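Local coordinates for natural killer cell receptor Ly49C (Mus musculus, PDB 3C8J), which serves natural killer cells as a disulfide-linked homodimeric receptor for class I MHC molecules, at residues T77-F85 with Y92-T100. The protein carries 4 engineered substitutions. Sequence-based numbering, arbitrary orientation.
Sequences TGRGVKYWF and YYFIMNKTT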
ATOM      1  N   THR A  77      -0.136 -22.922  22.698  1.00 73.71           N
ATOM      2  CA  THR A  77       0.373 -22.612  21.318  1.00 73.75           C
ATOM      3  C   THR A  77       0.376 -21.100  20.977  1.00 73.54           C
ATOM      4  O   THR A  77       0.018 -20.264  21.815  1.00 73.70           O
ATOM      5  CB  THR A  77      -0.418 -23.418  20.266  1.00 73.81           C
ATOM      6  N   GLY A  78       0.783 -20.759  19.756  1.00 73.13           N
ATOM      7  CA  GLY A  78       0.826 -19.364  19.310  1.00 72.65           C
ATOM      8  C   GLY A  78       1.388 -19.207  17.904  1.00 72.42           C
ATOM      9  O   GLY A  78       0.962 -19.910  16.979  1.00 72.40           O
ATOM     10  N   ARG A  79       2.343 -18.281  17.764  1.00 72.01           N
ATOM     11  CA  ARG A  79       3.033 -17.943  16.504  1.00 71.38           C
ATOM     12  C   ARG A  79       3.828 -16.643  16.651  1.00 70.69           C
ATOM     13  O   ARG A  79       4.914 -16.491  16.049  1.00 70.88           O
ATOM     14  CB  ARG A  79       2.058 -17.778  15.318  1.00 71.54           C
ATOM     15  CG  ARG A  79       2.172 -18.833  14.211  1.00 72.67           C
ATOM     16  CD  ARG A  79       3.594 -18.973  13.622  1.00 73.98           C
ATOM     17  NE  ARG A  79       4.354 -20.053  14.255  1.00 75.13           N
ATOM     18  CZ  ARG A  79       5.289 -20.786  13.648  1.00 76.12           C
ATOM     19  NH1 ARG A  79       5.595 -20.575  12.373  1.00 76.43           N
ATOM     20  NH2 ARG A  79       5.922 -21.745  14.319  1.00 76.00           N
ATOM     21  N   GLY A  80       3.262 -15.705  17.423  1.00 69.26           N
ATOM     22  CA  GLY A  80       3.826 -14.357  17.558  1.00 67.27           C
ATOM     23  C   GLY A  80       2.951 -13.154  17.185  1.00 65.74           C
ATOM     24  O   GLY A  80       1.760 -13.280  16.870  1.00 66.22           O
ATOM     25  N   VAL A  81       3.560 -11.971  17.235  1.00 63.48           N
ATOM     26  CA  VAL A  81       2.870 -10.721  17.006  1.00 60.70           C
ATOM     27  C   VAL A  81       3.258 -10.233  15.626  1.00 59.51           C
ATOM     28  O   VAL A  81       4.431 -10.013  15.345  1.00 59.35           O
ATOM     29  CB  VAL A  81       3.295  -9.676  18.031  1.00 60.16           C
ATOM     30  CG1 VAL A  81       2.578  -8.392  17.772  1.00 59.90           C
ATOM     31  CG2 VAL A  81       3.000 -10.161  19.423  1.00 60.49           C
ATOM     32  N   LYS A  82       2.275 -10.057  14.757  1.00 57.92           N
ATOM     33  CA  LYS A  82       2.552  -9.535  13.432  1.00 56.26           C
ATOM     34  C   LYS A  82       1.437  -8.591  12.995  1.00 55.49           C
ATOM     35  O   LYS A  82       0.344  -8.603  13.562  1.00 55.04           O
ATOM     36  CB  LYS A  82       2.702 -10.691  12.442  1.00 56.10           C
ATOM     37  CG  LYS A  82       1.459 -11.534  12.365  1.00 55.10           C
ATOM     38  CD  LYS A  82       1.552 -12.634  11.341  1.00 53.75           C
ATOM     39  CE  LYS A  82       0.601 -13.782  11.720  1.00 52.09           C
ATOM     40  NZ  LYS A  82      -0.764 -13.360  12.116  1.00 50.31           N
ATOM     41  N   TYR A  83       1.733  -7.751  12.010  1.00 54.56           N
ATOM     42  CA  TYR A  83       0.695  -7.033  11.270  1.00 54.27           C
ATOM     43  C   TYR A  83       1.033  -7.114   9.785  1.00 54.23           C
ATOM     44  O   TYR A  83       2.179  -7.427   9.421  1.00 55.13           O
ATOM     45  CB  TYR A  83       0.531  -5.570  11.741  1.00 54.29           C
ATOM     46  CG  TYR A  83       1.689  -4.654  11.404  1.00 54.04           C
ATOM     47  CD1 TYR A  83       1.683  -3.872  10.250  1.00 52.09           C
ATOM     48  CD2 TYR A  83       2.804  -4.591  12.243  1.00 55.42           C
ATOM     49  CE1 TYR A  83       2.752  -3.039   9.956  1.00 55.25           C
ATOM     50  CE2 TYR A  83       3.879  -3.796  11.955  1.00 54.81           C
ATOM     51  CZ  TYR A  83       3.861  -3.015  10.823  1.00 55.54           C
ATOM     52  OH  TYR A  83       4.966  -2.222  10.583  1.00 54.76           O
ATOM     53  N   TRP A  84       0.049  -6.865   8.931  1.00 53.34           N
ATOM     54  CA  TRP A  84       0.335  -6.768   7.523  1.00 53.10           C
ATOM     55  C   TRP A  84      -0.096  -5.424   6.927  1.00 53.27           C
ATOM     56  O   TRP A  84      -0.940  -4.732   7.489  1.00 52.95           O
ATOM     57  CB  TRP A  84      -0.260  -7.951   6.768  1.00 52.76           C
ATOM     58  CG  TRP A  84      -1.757  -8.057   6.849  1.00 52.80           C
ATOM     59  CD1 TRP A  84      -2.494  -8.643   7.856  1.00 52.86           C
ATOM     60  CD2 TRP A  84      -2.697  -7.578   5.898  1.00 51.50           C
ATOM     61  NE1 TRP A  84      -3.835  -8.551   7.585  1.00 51.62           N
ATOM     62  CE2 TRP A  84      -3.993  -7.914   6.383  1.00 52.76           C
ATOM     63  CE3 TRP A  84      -2.583  -6.913   4.674  1.00 52.02           C
ATOM     64  CZ2 TRP A  84      -5.161  -7.612   5.675  1.00 50.43           C
ATOM     65  CZ3 TRP A  84      -3.756  -6.605   3.969  1.00 51.76           C
ATOM     66  CH2 TRP A  84      -5.022  -6.956   4.479  1.00 51.62           C
ATOM     67  N   PHE A  85       0.478  -5.086   5.773  1.00 53.49           N
ATOM     68  CA  PHE A  85       0.412  -3.745   5.204  1.00 53.44           C
ATOM     69  C   PHE A  85       0.817  -3.832   3.725  1.00 53.79           C
ATOM     70  O   PHE A  85       1.821  -4.478   3.366  1.00 54.23           O
ATOM     71  CB  PHE A  85       1.420  -2.860   5.953  1.00 53.03           C
ATOM     72  CG  PHE A  85       1.208  -1.375   5.778  1.00 53.90           C
ATOM     73  CD1 PHE A  85       0.453  -0.641   6.717  1.00 52.23           C
ATOM     74  CD2 PHE A  85       1.801  -0.683   4.709  1.00 53.20           C
ATOM     75  CE1 PHE A  85       0.302   0.726   6.581  1.00 47.91           C
ATOM     76  CE2 PHE A  85       1.598   0.706   4.558  1.00 48.35           C
ATOM     77  CZ  PHE A  85       0.862   1.389   5.489  1.00 47.90           C
ATOM     78  N   TYR A  92       3.171  -6.932   2.673  1.00 54.49           N
ATOM     79  CA  TYR A  92       4.175  -7.375   3.610  1.00 54.45           C
ATOM     80  C   TYR A  92       3.561  -7.804   4.941  1.00 54.37           C
ATOM     81  O   TYR A  92       2.492  -7.322   5.332  1.00 54.47           O
ATOM     82  CB  TYR A  92       5.169  -6.233   3.901  1.00 54.85           C
ATOM     83  CG  TYR A  92       5.718  -5.529   2.694  1.00 54.79           C
ATOM     84  CD1 TYR A  92       5.046  -4.471   2.129  1.00 54.80           C
ATOM     85  CD2 TYR A  92       6.938  -5.929   2.118  1.00 57.25           C
ATOM     86  CE1 TYR A  92       5.559  -3.809   1.004  1.00 55.66           C
ATOM     87  CE2 TYR A  92       7.469  -5.272   0.996  1.00 55.98           C
ATOM     88  CZ  TYR A  92       6.765  -4.219   0.449  1.00 55.66           C
ATOM     89  OH  TYR A  92       7.257  -3.578  -0.655  1.00 54.76           O
ATOM     90  N   TYR A  93       4.279  -8.683   5.632  1.00 54.06           N
ATOM     91  CA  TYR A  93       4.046  -9.035   7.021  1.00 54.16           C
ATOM     92  C   TYR A  93       5.236  -8.527   7.814  1.00 54.03           C
ATOM     93  O   TYR A  93       6.398  -8.846   7.493  1.00 54.30           O
ATOM     94  CB  TYR A  93       4.004 -10.560   7.212  1.00 54.16           C
ATOM     95  CG  TYR A  93       2.660 -11.211   7.052  1.00 54.75           C
ATOM     96  CD1 TYR A  93       2.393 -12.004   5.950  1.00 55.64           C
ATOM     97  CD2 TYR A  93       1.664 -11.060   8.006  1.00 55.66           C
ATOM     98  CE1 TYR A  93       1.177 -12.611   5.788  1.00 54.93           C
ATOM     99  CE2 TYR A  93       0.418 -11.668   7.841  1.00 55.19           C
ATOM    100  CZ  TYR A  93       0.195 -12.440   6.725  1.00 54.50           C
ATOM    101  OH  TYR A  93      -1.006 -13.065   6.523  1.00 55.23           O
ATOM    102  N   PHE A  94       4.980  -7.761   8.858  1.00 53.72           N
ATOM    103  CA  PHE A  94       6.079  -7.401   9.732  1.00 53.41           C
ATOM    104  C   PHE A  94       5.863  -8.222  10.976  1.00 54.40           C
ATOM    105  O   PHE A  94       4.892  -8.013  11.702  1.00 54.89           O
ATOM    106  CB  PHE A  94       6.112  -5.899  10.013  1.00 52.56           C
ATOM    107  CG  PHE A  94       6.178  -5.051   8.766  1.00 50.49           C
ATOM    108  CD1 PHE A  94       5.042  -4.760   8.060  1.00 48.05           C
ATOM    109  CD2 PHE A  94       7.386  -4.546   8.304  1.00 49.98           C
ATOM    110  CE1 PHE A  94       5.095  -3.984   6.905  1.00 48.20           C
ATOM    111  CE2 PHE A  94       7.446  -3.755   7.149  1.00 46.71           C
ATOM    112  CZ  PHE A  94       6.304  -3.490   6.455  1.00 48.25           C
ATOM    113  N   ILE A  95       6.735  -9.206  11.177  1.00 55.03           N
ATOM    114  CA  ILE A  95       6.636 -10.096  12.318  1.00 55.61           C
ATOM    115  C   ILE A  95       7.483  -9.534  13.455  1.00 56.40           C
ATOM    116  O   ILE A  95       8.718  -9.471  13.371  1.00 56.87           O
ATOM    117  CB  ILE A  95       7.037 -11.537  11.947  1.00 55.53           C
ATOM    118  CG1 ILE A  95       6.241 -11.977  10.720  1.00 55.12           C
ATOM    119  CG2 ILE A  95       6.793 -12.486  13.126  1.00 55.04           C
ATOM    120  CD1 ILE A  95       6.281 -13.434  10.448  1.00 56.32           C
ATOM    121  N   MET A  96       6.786  -9.132  14.512  1.00 57.04           N
ATOM    122  CA  MET A  96       7.338  -8.330  15.597  1.00 57.50           C
ATOM    123  C   MET A  96       7.754  -9.142  16.832  1.00 57.79           C
ATOM    124  O   MET A  96       7.581  -8.696  17.968  1.00 57.61           O
ATOM    125  CB  MET A  96       6.321  -7.236  15.950  1.00 57.42           C
ATOM    126  CG  MET A  96       6.016  -6.295  14.779  1.00 57.86           C
ATOM    127  SD  MET A  96       7.418  -5.386  14.058  1.00 60.64           S
ATOM    128  CE  MET A  96       7.603  -3.957  15.144  1.00 58.86           C
ATOM    129  N   ASN A  97       8.272 -10.353  16.588  1.00 58.74           N
ATOM    130  CA  ASN A  97       9.009 -11.167  17.574  1.00 59.14           C
ATOM    131  C   ASN A  97      10.410 -11.323  17.058  1.00 59.13           C
ATOM    132  O   ASN A  97      10.603 -11.463  15.851  1.00 59.51           O
ATOM    133  CB  ASN A  97       8.469 -12.594  17.697  1.00 59.46           C
ATOM    134  CG  ASN A  97       6.985 -12.648  17.820  1.00 61.03           C
ATOM    135  OD1 ASN A  97       6.267 -12.479  16.831  1.00 62.45           O
ATOM    136  ND2 ASN A  97       6.499 -12.913  19.034  1.00 62.21           N
ATOM    137  N   LYS A  98      11.379 -11.364  17.963  1.00 59.23           N
ATOM    138  CA  LYS A  98      12.766 -11.502  17.587  1.00 59.21           C
ATOM    139  C   LYS A  98      13.119 -12.976  17.454  1.00 58.82           C
ATOM    140  O   LYS A  98      13.188 -13.697  18.451  1.00 58.86           O
ATOM    141  CB  LYS A  98      13.662 -10.826  18.620  1.00 59.50           C
ATOM    142  CG  LYS A  98      13.486  -9.307  18.720  1.00 60.41           C
ATOM    143  CD  LYS A  98      14.204  -8.766  19.976  1.00 60.21           C
ATOM    144  CE  LYS A  98      14.366  -7.246  19.960  1.00 60.49           C
ATOM    145  NZ  LYS A  98      14.824  -6.801  21.305  1.00 61.12           N
ATOM    146  N   THR A  99      13.321 -13.417  16.212  1.00 58.26           N
ATOM    147  CA  THR A  99      13.804 -14.769  15.935  1.00 57.73           C
ATOM    148  C   THR A  99      15.125 -14.691  15.178  1.00 57.80           C
ATOM    149  O   THR A  99      15.514 -13.606  14.737  1.00 57.47           O
ATOM    150  CB  THR A  99      12.805 -15.614  15.087  1.00 57.48           C
ATOM    151  OG1 THR A  99      12.888 -15.234  13.706  1.00 57.61           O
ATOM    152  CG2 THR A  99      11.373 -15.476  15.593  1.00 56.05           C
ATOM    153  N   THR A 100      15.796 -15.842  15.028  1.00 57.79           N
ATOM    154  CA  THR A 100      16.955 -15.988  14.133  1.00 57.88           C
ATOM    155  C   THR A 100      16.496 -15.755  12.705  1.00 58.33           C
ATOM    156  O   THR A 100      15.292 -15.714  12.450  1.00 59.50           O
ATOM    157  CB  THR A 100      17.584 -17.416  14.179  1.00 57.86           C
ATOM    158  OG1 THR A 100      16.706 -18.350  13.545  1.00 56.82           O
ATOM    159  CG2 THR A 100      17.886 -17.866  15.608  1.00 56.91           C
TER
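Tyr83 pairs with Phe94 near the open end of an antiparallel beta hairpin, in which, within the chain, strand 82-88 is the outer arm and strand 90-96 runs between it and strand 190-197. Backbone bonds tie the two strands in pairs: Tyr83 and Phe94 exchange N-H and carbonyl, with Phe94 N 2.9 Å from Tyr83 O, and Phe85 does the same with Tyr92. Met96 N then reaches Val81 O. Past that point the strand turns a corner, and a side chain takes over from the backbone: Asn97 OD1 accepts Val81 N at 2.8 Å, through a lone pair in its carbonyl plane. The same oxygen also lies beside Gly80 CA.

On one side of the sheet the Tyr83 and Phe94 rings lie nearly parallel, 17° between planes, but slid so far that they barely overlap. Tyr83 CG stands between its backbone N and carbonyl carbon (chi1 69°), which swings the ring across to Phe94 and brings OH over one face of that ring, towards its rim. His130 hydrogen-bonds this hydroxyl and packs against Phe94, while Phe85 CB meets the Phe94 edge at CE1, 4.0 Å away.

The opposite side carries Lys82, Trp84 and Tyr93. Trp84 CB sits over the Tyr93 ring in a CH-pi contact, 4.2 Å from the centroid, and the Lys82 chain runs alongside, its CD 3.7 Å from Tyr93 CD2. Phe201 of the second subunit stacks on Tyr93 and also meets the Trp84 ring. Trp84 and Phe85 belong to the region involved in dimerization, and Asn97 to one implicated in MHC class I binding; the arrangement, closed by the Cys86-Cys91 disulfide, is the N-terminal beta hairpin that marks a long-form C-type lectin-like domain.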